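Local coordinates for protein polysaccharide deacetylase (Bacillus cereus, PDB 4HD5) that probably hydrolyses carbon-nitrogen bonds other than peptide bonds, as a zinc-binding polysaccharide deacetylase of the NodB-like family, at residues Ser50-Thr55 with Thr59-His64; Phe105-Phe110 with Ile138-Lys143; Gly207-Met212 with Thr247-Glu252. All coordinates share one frame; numbering follows the deposited sequence.

Interaction 1: residues Ser50-Thr55 with Thr59-His64; sequences SYTPIT and TNTSIH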
ATOM      1  N   SER A  50       7.450  24.679  12.025  1.00 31.47           N
ATOM      2  CA  SER A  50       6.656  25.050  10.870  1.00 31.11           C
ATOM      3  C   SER A  50       7.454  24.720   9.622  1.00 28.95           C
ATOM      4  O   SER A  50       8.677  24.837   9.619  1.00 30.32           O
ATOM      5  CB  SER A  50       6.325  26.542  10.920  1.00 33.53           C
ATOM      6  OG  SER A  50       5.968  27.037   9.641  1.00 36.26           O
ATOM      7  N   TYR A  51       6.764  24.290   8.569  1.00 26.89           N
ATOM      8  CA  TYR A  51       7.401  24.083   7.273  1.00 25.69           C
ATOM      9  C   TYR A  51       6.469  24.520   6.156  1.00 25.87           C
ATOM     10  O   TYR A  51       5.267  24.640   6.366  1.00 24.98           O
ATOM     11  CB  TYR A  51       7.836  22.624   7.087  1.00 24.16           C
ATOM     12  CG  TYR A  51       6.761  21.596   7.381  1.00 23.33           C
ATOM     13  CD1 TYR A  51       5.783  21.292   6.441  1.00 22.39           C
ATOM     14  CD2 TYR A  51       6.738  20.920   8.595  1.00 22.75           C
ATOM     15  CE1 TYR A  51       4.804  20.354   6.709  1.00 22.01           C
ATOM     16  CE2 TYR A  51       5.761  19.979   8.872  1.00 22.29           C
ATOM     17  CZ  TYR A  51       4.798  19.703   7.927  1.00 22.02           C
ATOM     18  OH  TYR A  51       3.837  18.764   8.203  1.00 23.46           O
ATOM     19  N   THR A  52       7.023  24.762   4.971  1.00 26.67           N
ATOM     20  CA  THR A  52       6.201  25.197   3.846  1.00 28.00           C
ATOM     21  C   THR A  52       5.418  23.996   3.329  1.00 26.55           C
ATOM     22  O   THR A  52       5.980  22.901   3.208  1.00 25.30           O
ATOM     23  CB  THR A  52       7.035  25.839   2.722  1.00 29.52           C
ATOM     24  OG1 THR A  52       8.034  24.923   2.269  1.00 31.46           O
ATOM     25  CG2 THR A  52       7.702  27.106   3.228  1.00 31.11           C
ATOM     26  N   PRO A  53       4.112  24.183   3.052  1.00 26.33           N
ATOM     27  CA  PRO A  53       3.276  23.038   2.693  1.00 24.75           C
ATOM     28  C   PRO A  53       3.791  22.278   1.477  1.00 22.96           C
ATOM     29  O   PRO A  53       4.469  22.852   0.621  1.00 21.90           O
ATOM     30  CB  PRO A  53       1.917  23.673   2.378  1.00 24.94           C
ATOM     31  CG  PRO A  53       1.921  24.959   3.122  1.00 26.57           C
ATOM     32  CD  PRO A  53       3.336  25.438   3.062  1.00 27.44           C
ATOM     33  N   ILE A  54       3.457  20.996   1.418  1.00 21.83           N
ATOM     34  CA  ILE A  54       3.870  20.144   0.320  1.00 20.81           C
ATOM     35  C   ILE A  54       2.661  19.485  -0.323  1.00 20.77           C
ATOM     36  O   ILE A  54       1.567  19.466   0.250  1.00 19.65           O
ATOM     37  CB  ILE A  54       4.878  19.077   0.782  1.00 20.29           C
ATOM     38  CG1 ILE A  54       4.300  18.213   1.909  1.00 20.28           C
ATOM     39  CG2 ILE A  54       6.176  19.745   1.229  1.00 20.72           C
ATOM     40  CD1 ILE A  54       5.153  17.009   2.235  1.00 19.23           C
ATOM     41  N   THR A  55       2.872  18.971  -1.529  1.00 20.46           N
ATOM     42  CA  THR A  55       1.882  18.154  -2.222  1.00 20.44           C
ATOM     43  C   THR A  55       2.532  16.813  -2.496  1.00 19.80           C
ATOM     44  O   THR A  55       3.711  16.612  -2.178  1.00 20.15           O
ATOM     45  CB  THR A  55       1.418  18.791  -3.557  1.00 20.52           C
ATOM     46  OG1 THR A  55       2.479  18.751  -4.519  1.00 19.98           O
ATOM     47  CG2 THR A  55       0.969  20.230  -3.348  1.00 21.95           C
ATOM     48  N   THR A  59       9.290  17.439  -3.471  1.00 19.12           N
ATOM     49  CA  THR A  59      10.489  16.734  -3.033  1.00 18.54           C
ATOM     50  C   THR A  59      11.249  17.516  -1.962  1.00 18.63           C
ATOM     51  O   THR A  59      12.213  17.016  -1.393  1.00 17.61           O
ATOM     52  CB  THR A  59      11.442  16.486  -4.215  1.00 19.13           C
ATOM     53  OG1 THR A  59      11.914  17.742  -4.724  1.00 19.58           O
ATOM     54  CG2 THR A  59      10.732  15.713  -5.321  1.00 19.20           C
ATOM     55  N   ASN A  60      10.821  18.745  -1.686  1.00 19.58           N
ATOM     56  CA  ASN A  60      11.521  19.582  -0.727  1.00 20.65           C
ATOM     57  C   ASN A  60      10.589  20.524   0.007  1.00 20.44           C
ATOM     58  O   ASN A  60       9.435  20.715  -0.372  1.00 19.94           O
ATOM     59  CB  ASN A  60      12.665  20.357  -1.400  1.00 22.36           C
ATOM     60  CG  ASN A  60      12.192  21.242  -2.541  1.00 24.36           C
ATOM     61  OD1 ASN A  60      11.427  22.185  -2.344  1.00 26.24           O
ATOM     62  ND2 ASN A  60      12.668  20.951  -3.744  1.00 26.11           N
ATOM     63  N   THR A  61      11.115  21.094   1.079  1.00 20.78           N
ATOM     64  CA  THR A  61      10.391  22.060   1.888  1.00 20.71           C
ATOM     65  C   THR A  61      11.411  22.842   2.688  1.00 21.62           C
ATOM     66  O   THR A  61      12.596  22.500   2.704  1.00 21.39           O
ATOM     67  CB  THR A  61       9.377  21.365   2.829  1.00 19.93           C
ATOM     68  OG1 THR A  61       8.604  22.343   3.539  1.00 20.34           O
ATOM     69  CG2 THR A  61      10.078  20.447   3.824  1.00 19.41           C
ATOM     70  N   SER A  62      10.943  23.907   3.324  1.00 22.85           N
ATOM     71  CA  SER A  62      11.766  24.726   4.204  0.60 23.82           C
ATOM     72  C   SER A  62      11.232  24.553   5.615  1.00 23.49           C
ATOM     73  O   SER A  62      10.045  24.720   5.840  1.00 23.57           O
ATOM     74  CB  SER A  62      11.686  26.197   3.781  0.60 24.70           C
ATOM     75  OG  SER A  62      12.206  27.056   4.780  0.60 25.54           O
ATOM     76  N   ILE A  63      12.108  24.204   6.551  1.00 23.83           N
ATOM     77  CA  ILE A  63      11.711  24.005   7.936  1.00 25.16           C
ATOM     78  C   ILE A  63      12.349  25.096   8.784  1.00 27.02           C
ATOM     79  O   ILE A  63      13.541  25.369   8.664  1.00 27.93           O
ATOM     80  CB  ILE A  63      12.166  22.633   8.473  1.00 24.87           C
ATOM     81  CG1 ILE A  63      11.622  21.494   7.600  1.00 24.38           C
ATOM     82  CG2 ILE A  63      11.719  22.451   9.917  1.00 24.92           C
ATOM     83  CD1 ILE A  63      12.222  20.140   7.931  1.00 24.43           C
ATOM     84  N   HIS A  64      11.544  25.712   9.639  1.00 28.77           N
ATOM     85  CA  HIS A  64      12.040  26.681  10.600  1.00 31.71           C
ATOM     86  C   HIS A  64      11.280  26.492  11.904  1.00 31.55           C
ATOM     87  O   HIS A  64      10.347  25.689  11.973  1.00 31.82           O
ATOM     88  CB  HIS A  64      11.871  28.102  10.059  1.00 33.18           C
ATOM     89  CG  HIS A  64      10.463  28.600  10.087  1.00 34.62           C
ATOM     90  ND1 HIS A  64       9.564  28.348   9.074  1.00 36.15           N
ATOM     91  CD2 HIS A  64       9.799  29.345  11.002  1.00 36.72           C
ATOM     92  CE1 HIS A  64       8.406  28.913   9.364  1.00 37.52           C
ATOM     93  NE2 HIS A  64       8.521  29.525  10.529  1.00 38.06           N
TER
HETATM   94  O   HOH W   1       7.689  22.963   0.186  1.00 26.08           O
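Ser-50 and His-64 form an antiparallel hydrogen-bonded pair, joined by two nearly straight backbone bonds: Ser-50 N reaches His-64 O over 3.1 Å, and His-64 N reaches Ser-50 O over 3.0 Å. One step on, Tyr-51 and Ile-63 make a non-hydrogen-bonded pair, and Thr-52 N then donates to Ser-62 O with a more bent N-H...O angle of 146°. These bonds tie strand 49-51 to strand 60-65 as a beta hairpin, at one margin of a three-stranded antiparallel sheet that strand 103-106 completes. Nearer the turn, side chains take over the polar bonding. Thr-61 OG1, anti to its own N (chi1 -175°), extends across the hairpin and donates to Thr-52 O at 2.7 Å, meeting a lone pair in the carbonyl plane. A water within bonding distance of Thr-52 OG1, Pro-53 O and Asn-60 O lies between the two arms. The apolar contact is modest, Tyr-51 CB lying 4.0 Å from Ile-63 CG1; Ile-54 CG2 packs 3.9 Å from Thr-61 CB. The Tyr-51 ring itself leads off the hairpin, its OH hydrogen-bonded to Ile-137 O. On the face of the sheet away from Tyr-51 and Ile-63, the imidazole of His-64 turns back toward Ser-50, with CE1 3.1 Å from Ser-50 OG.

Interaction 2: residues Phe105-Phe110 with Ile138-Lys143; sequences FDIKEF and ITFEQK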
ATOM      1  N   PHE A 105      15.099  21.369   3.477  1.00 27.89           N
ATOM      2  CA  PHE A 105      15.001  19.909   3.517  1.00 26.16           C
ATOM      3  C   PHE A 105      14.603  19.373   2.154  1.00 25.21           C
ATOM      4  O   PHE A 105      13.602  19.809   1.592  1.00 24.44           O
ATOM      5  CB  PHE A 105      13.986  19.437   4.558  1.00 25.97           C
ATOM      6  CG  PHE A 105      13.891  17.939   4.655  1.00 25.82           C
ATOM      7  CD1 PHE A 105      14.901  17.214   5.269  1.00 26.46           C
ATOM      8  CD2 PHE A 105      12.821  17.253   4.099  1.00 26.18           C
ATOM      9  CE1 PHE A 105      14.836  15.836   5.345  1.00 26.78           C
ATOM     10  CE2 PHE A 105      12.748  15.874   4.178  1.00 25.97           C
ATOM     11  CZ  PHE A 105      13.757  15.164   4.802  1.00 25.93           C
ATOM     12  N   ASP A 106      15.390  18.431   1.639  1.00 24.01           N
ATOM     13  CA  ASP A 106      15.129  17.775   0.358  1.00 24.02           C
ATOM     14  C   ASP A 106      15.296  16.265   0.529  1.00 23.17           C
ATOM     15  O   ASP A 106      16.269  15.808   1.132  1.00 24.94           O
ATOM     16  CB  ASP A 106      16.090  18.299  -0.717  1.00 24.51           C
ATOM     17  CG  ASP A 106      15.712  17.844  -2.125  1.00 24.46           C
ATOM     18  OD1 ASP A 106      15.695  16.623  -2.387  1.00 22.64           O
ATOM     19  OD2 ASP A 106      15.432  18.716  -2.976  1.00 26.17           O
ATOM     20  N   ILE A 107      14.361  15.490  -0.019  1.00 21.63           N
ATOM     21  CA  ILE A 107      14.398  14.032   0.131  1.00 20.69           C
ATOM     22  C   ILE A 107      15.581  13.366  -0.594  1.00 20.35           C
ATOM     23  O   ILE A 107      15.834  12.185  -0.392  1.00 18.71           O
ATOM     24  CB  ILE A 107      13.073  13.362  -0.309  1.00 20.44           C
ATOM     25  CG1 ILE A 107      12.816  13.570  -1.810  1.00 21.76           C
ATOM     26  CG2 ILE A 107      11.915  13.884   0.533  1.00 21.05           C
ATOM     27  CD1 ILE A 107      11.558  12.901  -2.324  1.00 21.55           C
ATOM     28  N   LYS A 108      16.303  14.122  -1.424  1.00 22.42           N
ATOM     29  CA  LYS A 108      17.568  13.641  -2.000  1.00 23.14           C
ATOM     30  C   LYS A 108      18.567  13.269  -0.897  1.00 22.42           C
ATOM     31  O   LYS A 108      19.427  12.417  -1.102  1.00 22.42           O
ATOM     32  CB  LYS A 108      18.190  14.685  -2.943  1.00 25.13           C
ATOM     33  CG  LYS A 108      18.812  15.881  -2.231  1.00 27.55           C
ATOM     34  CD  LYS A 108      19.198  17.002  -3.185  1.00 31.71           C
ATOM     35  CE  LYS A 108      19.705  18.208  -2.404  1.00 34.08           C
ATOM     36  NZ  LYS A 108      20.165  19.327  -3.276  1.00 37.19           N
ATOM     37  N   GLU A 109      18.444  13.914   0.262  1.00 22.18           N
ATOM     38  CA  GLU A 109      19.227  13.570   1.449  1.00 22.41           C
ATOM     39  C   GLU A 109      19.005  12.127   1.921  1.00 21.32           C
ATOM     40  O   GLU A 109      19.878  11.543   2.569  1.00 20.45           O
ATOM     41  CB  GLU A 109      18.892  14.523   2.599  1.00 25.37           C
ATOM     42  CG  GLU A 109      19.233  15.986   2.351  1.00 28.25           C
ATOM     43  CD  GLU A 109      20.714  16.223   2.139  1.00 30.26           C
ATOM     44  OE1 GLU A 109      21.530  15.483   2.725  1.00 32.98           O
ATOM     45  OE2 GLU A 109      21.057  17.156   1.383  1.00 33.63           O
ATOM     46  N   PHE A 110      17.833  11.566   1.616  1.00 18.68           N
ATOM     47  CA  PHE A 110      17.511  10.178   1.932  1.00 17.17           C
ATOM     48  C   PHE A 110      17.380   9.343   0.660  1.00 16.11           C
ATOM     49  O   PHE A 110      16.575   8.408   0.598  1.00 14.60           O
ATOM     50  CB  PHE A 110      16.216  10.113   2.756  1.00 16.83           C
ATOM     51  CG  PHE A 110      16.336  10.733   4.121  1.00 16.75           C
ATOM     52  CD1 PHE A 110      16.348  12.108   4.274  1.00 17.10           C
ATOM     53  CD2 PHE A 110      16.438   9.936   5.249  1.00 17.13           C
ATOM     54  CE1 PHE A 110      16.458  12.680   5.530  1.00 17.52           C
ATOM     55  CE2 PHE A 110      16.552  10.498   6.504  1.00 17.30           C
ATOM     56  CZ  PHE A 110      16.556  11.874   6.646  1.00 17.55           C
ATOM     57  N   ILE A 138       6.167  15.273   9.105  1.00 14.79           N
ATOM     58  CA  ILE A 138       5.902  15.649   7.725  1.00 13.79           C
ATOM     59  C   ILE A 138       5.872  14.360   6.901  1.00 12.70           C
ATOM     60  O   ILE A 138       6.715  13.474   7.091  1.00 11.94           O
ATOM     61  CB  ILE A 138       6.963  16.637   7.178  1.00 14.23           C
ATOM     62  CG1 ILE A 138       6.547  17.156   5.799  1.00 14.55           C
ATOM     63  CG2 ILE A 138       8.338  16.001   7.119  1.00 13.98           C
ATOM     64  CD1 ILE A 138       7.398  18.294   5.291  1.00 15.26           C
ATOM     65  N   THR A 139       4.902  14.264   5.996  1.00 11.83           N
ATOM     66  CA  THR A 139       4.685  13.043   5.227  1.00 11.07           C
ATOM     67  C   THR A 139       4.681  13.322   3.733  1.00 11.02           C
ATOM     68  O   THR A 139       3.795  13.996   3.211  1.00 11.14           O
ATOM     69  CB  THR A 139       3.387  12.355   5.670  1.00 10.70           C
ATOM     70  OG1 THR A 139       3.564  11.869   7.004  1.00 10.47           O
ATOM     71  CG2 THR A 139       3.007  11.182   4.742  1.00 10.28           C
ATOM     72  N   PHE A 140       5.707  12.812   3.060  1.00 10.92           N
ATOM     73  CA  PHE A 140       5.787  12.829   1.616  1.00 10.96           C
ATOM     74  C   PHE A 140       5.123  11.543   1.120  1.00 10.70           C
ATOM     75  O   PHE A 140       5.652  10.448   1.321  1.00  9.79           O
ATOM     76  CB  PHE A 140       7.247  12.900   1.159  1.00 11.17           C
ATOM     77  CG  PHE A 140       7.920  14.214   1.472  1.00 11.67           C
ATOM     78  CD1 PHE A 140       8.419  14.469   2.739  1.00 11.91           C
ATOM     79  CD2 PHE A 140       8.051  15.194   0.495  1.00 12.37           C
ATOM     80  CE1 PHE A 140       9.039  15.678   3.029  1.00 12.48           C
ATOM     81  CE2 PHE A 140       8.667  16.408   0.776  1.00 12.84           C
ATOM     82  CZ  PHE A 140       9.165  16.644   2.047  1.00 13.02           C
ATOM     83  N   GLU A 141       3.953  11.676   0.506  1.00 10.99           N
ATOM     84  CA  GLU A 141       3.175  10.512   0.079  1.00 11.04           C
ATOM     85  C   GLU A 141       4.035   9.613  -0.781  1.00 11.12           C
ATOM     86  O   GLU A 141       4.717  10.088  -1.685  1.00 10.67           O
ATOM     87  CB  GLU A 141       1.961  10.945  -0.736  1.00 11.74           C
ATOM     88  CG  GLU A 141       0.923  11.714   0.066  1.00 12.49           C
ATOM     89  CD  GLU A 141       0.286  10.881   1.153  1.00 12.91           C
ATOM     90  OE1 GLU A 141       0.267   9.635   1.044  1.00 12.13           O
ATOM     91  OE2 GLU A 141      -0.197  11.484   2.131  1.00 15.39           O
ATOM     92  N   GLN A 142       4.023   8.315  -0.507  1.00 11.50           N
ATOM     93  CA  GLN A 142       4.719   7.419  -1.429  1.00 11.70           C
ATOM     94  C   GLN A 142       3.777   6.673  -2.350  1.00 11.17           C
ATOM     95  O   GLN A 142       2.598   6.463  -2.044  1.00 10.07           O
ATOM     96  CB  GLN A 142       5.739   6.496  -0.759  1.00 13.04           C
ATOM     97  CG  GLN A 142       5.471   5.968   0.633  1.00 13.12           C
ATOM     98  CD  GLN A 142       6.632   5.105   1.137  1.00 13.67           C
ATOM     99  OE1 GLN A 142       7.744   5.156   0.597  1.00 15.63           O
ATOM    100  NE2 GLN A 142       6.387   4.327   2.173  1.00 12.50           N
ATOM    101  N   LYS A 143       4.313   6.330  -3.510  1.00 11.35           N
ATOM    102  CA  LYS A 143       3.573   5.620  -4.528  1.00 11.51           C
ATOM    103  C   LYS A 143       3.378   4.184  -4.101  1.00  9.41           C
ATOM    104  O   LYS A 143       4.215   3.626  -3.405  1.00  9.22           O
ATOM    105  CB  LYS A 143       4.297   5.708  -5.865  1.00 13.52           C
ATOM    106  CG  LYS A 143       4.085   7.058  -6.526  1.00 17.14           C
ATOM    107  CD  LYS A 143       5.101   7.392  -7.610  1.00 19.14           C
ATOM    108  CE  LYS A 143       5.319   6.242  -8.588  1.00 20.63           C
ATOM    109  NZ  LYS A 143       6.571   5.488  -8.298  1.00 21.69           N
TER
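A 2.7 Å bond from Lys-108 N to Asp-106 OD1 shapes the chain around Phe-105 and Ile-107, the two residues that both reach Phe-140. The carboxylate oxygen accepts, through its anti lone pair, from the N two residues on, an Asx turn that leads strand 103-106 into the 3-10 segment 107-109. The contact itself is wholly apolar. Ile-107 sets its CG2 methyl over the face of the Phe-140 ring in a CH-pi contact, 3.9 Å from the centroid and only 3° off the ring normal, so that the methyl is almost equally distant from all six ring carbons. This branch lies anti to the carbonyl carbon, while CG1 takes the position between N and C (chi1 64°). Phe-105 meets the same ring differently: Phe-140 CE1 stands near the plane of the Phe-105 ring, at its edge, 3.9 Å from Phe-105 CE2. Phe-105 in turn packs edge-to-face with Phe-117 of strand 115-125. Strands 103-106 and 130-140 belong to different antiparallel sheets, one of three strands and one of four, and these buried side chains pack between them, with Thr-61 and Ile-63 of strand 60-65 also lying against Phe-105.

Interaction 3: residues Gly207-Met212 with Thr247-Glu252; sequences GMKNNM and TSEIKE
Lys-209 and Glu-249 are joined by a salt bridge, with Lys-209 NZ donating to Glu-249 OE1 at 2.8 Å. The ammonium comes to the syn side of that oxygen, 32° out of the carboxylate plane, and lies 3.3 Å from Glu-249 OE2. The two side chains cross at about a right angle: that of Glu-249 is extended beyond CG, whereas the lysine bends at its far end to reach it. Alongside, Met-212 packs against the same glutamate, its SD 4.2 Å from Glu-249 CB and its CG 4.1 Å from Glu-249 OE2. Bends at chi2 and chi3 (-61° and -73°) carry its CE on toward Glu-252 OE1, at 4.3 Å. In the next shell both charged ends have a second partner. Lys-209 NZ also donates to Ala-244 O, and Glu-249 OE1 also accepts from Ser-246 N, which holds the carboxylate over the first turn of helix 247-255, where the helix end would probably favour its negative charge. Backbone bonds of Gly-207 with Leu-245 and of Lys-209 with Gly-243 bind the two loops together. The arrangement belongs to the rim of the TIM-barrel-like fold of polysaccharide deacetylases, on the loop that directly follows the zinc ligand Asp-206.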
ATOM      1  N   GLY A 207     -10.738 -15.911  -7.590  1.00 10.35           N
ATOM      2  CA  GLY A 207     -10.795 -17.017  -6.636  1.00 10.69           C
ATOM      3  C   GLY A 207     -10.638 -18.381  -7.284  1.00 12.36           C
ATOM      4  O   GLY A 207     -11.307 -19.351  -6.893  1.00 12.73           O
ATOM      5  N   MET A 208      -9.731 -18.452  -8.256  1.00 13.49           N
ATOM      6  CA  MET A 208      -9.423 -19.687  -8.970  1.00 14.61           C
ATOM      7  C   MET A 208      -8.728 -20.656  -8.043  1.00 14.12           C
ATOM      8  O   MET A 208      -7.965 -20.231  -7.186  1.00 14.31           O
ATOM      9  CB  MET A 208      -8.466 -19.403 -10.131  1.00 15.63           C
ATOM     10  CG  MET A 208      -8.998 -18.458 -11.186  1.00 18.72           C
ATOM     11  SD  MET A 208      -7.906 -18.399 -12.616  1.00 20.63           S
ATOM     12  CE  MET A 208      -8.447 -19.883 -13.436  1.00 19.85           C
ATOM     13  N   LYS A 209      -8.954 -21.954  -8.242  1.00 13.88           N
ATOM     14  CA  LYS A 209      -8.254 -22.972  -7.450  1.00 14.45           C
ATOM     15  C   LYS A 209      -6.751 -22.873  -7.607  1.00 12.47           C
ATOM     16  O   LYS A 209      -6.021 -23.101  -6.657  1.00 12.20           O
ATOM     17  CB  LYS A 209      -8.701 -24.394  -7.813  1.00 17.18           C
ATOM     18  CG  LYS A 209      -9.995 -24.813  -7.139  1.00 20.74           C
ATOM     19  CD  LYS A 209     -10.195 -26.330  -7.114  1.00 23.12           C
ATOM     20  CE  LYS A 209      -9.956 -26.933  -5.734  1.00 25.85           C
ATOM     21  NZ  LYS A 209     -11.049 -26.610  -4.771  1.00 24.66           N
ATOM     22  N   ASN A 210      -6.280 -22.530  -8.801  1.00 11.42           N
ATOM     23  CA  ASN A 210      -4.837 -22.496  -9.039  1.00 11.29           C
ATOM     24  C   ASN A 210      -4.118 -21.427  -8.195  1.00 10.76           C
ATOM     25  O   ASN A 210      -2.904 -21.464  -8.055  1.00 11.11           O
ATOM     26  CB  ASN A 210      -4.528 -22.345 -10.531  1.00 11.04           C
ATOM     27  CG  ASN A 210      -5.001 -21.027 -11.086  1.00 10.34           C
ATOM     28  OD1 ASN A 210      -4.696 -19.975 -10.536  1.00 10.15           O
ATOM     29  ND2 ASN A 210      -5.765 -21.072 -12.170  1.00 10.82           N
ATOM     30  N   ASN A 211      -4.868 -20.501  -7.608  1.00 10.03           N
ATOM     31  CA  ASN A 211      -4.297 -19.564  -6.645  1.00  9.69           C
ATOM     32  C   ASN A 211      -3.783 -20.227  -5.364  1.00 10.15           C
ATOM     33  O   ASN A 211      -3.073 -19.601  -4.583  1.00  9.26           O
ATOM     34  CB  ASN A 211      -5.303 -18.476  -6.308  1.00  9.39           C
ATOM     35  CG  ASN A 211      -5.507 -17.488  -7.458  1.00  9.32           C
ATOM     36  OD1 ASN A 211      -5.001 -17.658  -8.583  1.00  9.46           O
ATOM     37  ND2 ASN A 211      -6.221 -16.446  -7.167  1.00  8.32           N
ATOM     38  N   MET A 212      -4.141 -21.490  -5.145  1.00 11.32           N
ATOM     39  CA  MET A 212      -3.442 -22.298  -4.151  1.00 12.36           C
ATOM     40  C   MET A 212      -1.956 -22.475  -4.536  1.00 12.08           C
ATOM     41  O   MET A 212      -1.092 -22.573  -3.657  1.00 11.73           O
ATOM     42  CB  MET A 212      -4.128 -23.651  -3.967  1.00 14.10           C
ATOM     43  CG  MET A 212      -5.482 -23.562  -3.283  1.00 15.16           C
ATOM     44  SD  MET A 212      -5.380 -22.882  -1.618  1.00 18.47           S
ATOM     45  CE  MET A 212      -4.636 -24.269  -0.753  1.00 19.69           C
ATOM     46  N   THR A 247     -14.559 -23.541   0.696  1.00 11.33           N
ATOM     47  CA  THR A 247     -14.584 -22.871   1.987  1.00 11.49           C
ATOM     48  C   THR A 247     -13.347 -23.233   2.828  1.00 11.59           C
ATOM     49  O   THR A 247     -12.747 -22.370   3.469  1.00 10.74           O
ATOM     50  CB  THR A 247     -15.860 -23.246   2.765  1.00 12.20           C
ATOM     51  OG1 THR A 247     -17.008 -22.740   2.074  1.00 12.10           O
ATOM     52  CG2 THR A 247     -15.827 -22.672   4.182  1.00 12.61           C
ATOM     53  N   SER A 248     -12.974 -24.509   2.833  1.00 12.06           N
ATOM     54  CA  SER A 248     -11.850 -24.946   3.665  1.00 12.91           C
ATOM     55  C   SER A 248     -10.532 -24.409   3.111  1.00 12.31           C
ATOM     56  O   SER A 248      -9.611 -24.138   3.873  1.00 11.98           O
ATOM     57  CB  SER A 248     -11.823 -26.471   3.821  1.00 13.98           C
ATOM     58  OG  SER A 248     -11.438 -27.088   2.611  1.00 15.33           O
ATOM     59  N   GLU A 249     -10.448 -24.228   1.793  1.00 12.06           N
ATOM     60  CA  GLU A 249      -9.248 -23.651   1.186  1.00 11.96           C
ATOM     61  C   GLU A 249      -9.140 -22.168   1.530  1.00 10.57           C
ATOM     62  O   GLU A 249      -8.079 -21.691   1.913  1.00  9.76           O
ATOM     63  CB  GLU A 249      -9.248 -23.848  -0.326  1.00 13.22           C
ATOM     64  CG  GLU A 249      -9.012 -25.298  -0.726  1.00 15.42           C
ATOM     65  CD  GLU A 249      -9.168 -25.552  -2.209  1.00 17.17           C
ATOM     66  OE1 GLU A 249     -10.034 -24.915  -2.849  1.00 16.92           O
ATOM     67  OE2 GLU A 249      -8.431 -26.419  -2.734  1.00 19.52           O
ATOM     68  N   ILE A 250     -10.251 -21.452   1.409  1.00  9.53           N
ATOM     69  CA  ILE A 250     -10.287 -20.046   1.806  1.00  9.05           C
ATOM     70  C   ILE A 250      -9.890 -19.888   3.268  1.00  9.53           C
ATOM     71  O   ILE A 250      -9.087 -19.016   3.606  1.00  9.21           O
ATOM     72  CB  ILE A 250     -11.671 -19.423   1.544  1.00  8.71           C
ATOM     73  CG1 ILE A 250     -11.875 -19.278   0.035  1.00  8.34           C
ATOM     74  CG2 ILE A 250     -11.798 -18.061   2.220  1.00  8.45           C
ATOM     75  CD1 ILE A 250     -13.308 -19.091  -0.382  1.00  8.41           C
ATOM     76  N   LYS A 251     -10.440 -20.738   4.134  1.00 10.44           N
ATOM     77  CA  LYS A 251     -10.133 -20.654   5.561  1.00 11.30           C
ATOM     78  C   LYS A 251      -8.654 -20.906   5.843  1.00 11.31           C
ATOM     79  O   LYS A 251      -8.044 -20.185   6.637  1.00 10.88           O
ATOM     80  CB  LYS A 251     -11.016 -21.604   6.375  1.00 12.87           C
ATOM     81  CG  LYS A 251     -12.405 -21.056   6.656  1.00 13.67           C
ATOM     82  CD  LYS A 251     -13.062 -21.817   7.804  1.00 15.76           C
ATOM     83  CE  LYS A 251     -14.267 -21.073   8.340  1.00 16.61           C
ATOM     84  NZ  LYS A 251     -15.349 -21.070   7.329  1.00 17.49           N
ATOM     85  N   GLU A 252      -8.071 -21.900   5.176  1.00 11.70           N
ATOM     86  CA  GLU A 252      -6.641 -22.167   5.312  1.00 12.68           C
ATOM     87  C   GLU A 252      -5.820 -20.924   4.914  1.00 11.64           C
ATOM     88  O   GLU A 252      -4.890 -20.528   5.616  1.00 11.07           O
ATOM     89  CB  GLU A 252      -6.238 -23.393   4.478  1.00 14.40           C
ATOM     90  CG  GLU A 252      -4.737 -23.655   4.466  1.00 16.30           C
ATOM     91  CD  GLU A 252      -4.339 -24.979   3.834  1.00 18.62           C
ATOM     92  OE1 GLU A 252      -5.195 -25.686   3.256  1.00 20.01           O
ATOM     93  OE2 GLU A 252      -3.141 -25.311   3.925  1.00 21.78           O
TER

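Interactions 1 and 2 lie side by side, centres about 10 Å apart, and share a sheet in which strands 60-65 and 103-106 are neighbours; Thr-61 N to Phe-105 O and Ile-107 N to Thr-59 O are probable hydrogen bonds between them. Interaction 1, partly buried, pairs strands within that sheet through backbone and hydroxyl bonds, whereas the fully buried interaction 2 packs it on the second antiparallel sheet through aromatic and aliphatic groups alone. Interaction 3 stands apart, its centre about 47 Å from that of interaction 1, on the opposite side of the chain's centre. A surface contact in the zinc-binding portion, it combines a salt bridge with methionine packing, joining the start of helix 211-221 and its preceding loop to helix 247-255.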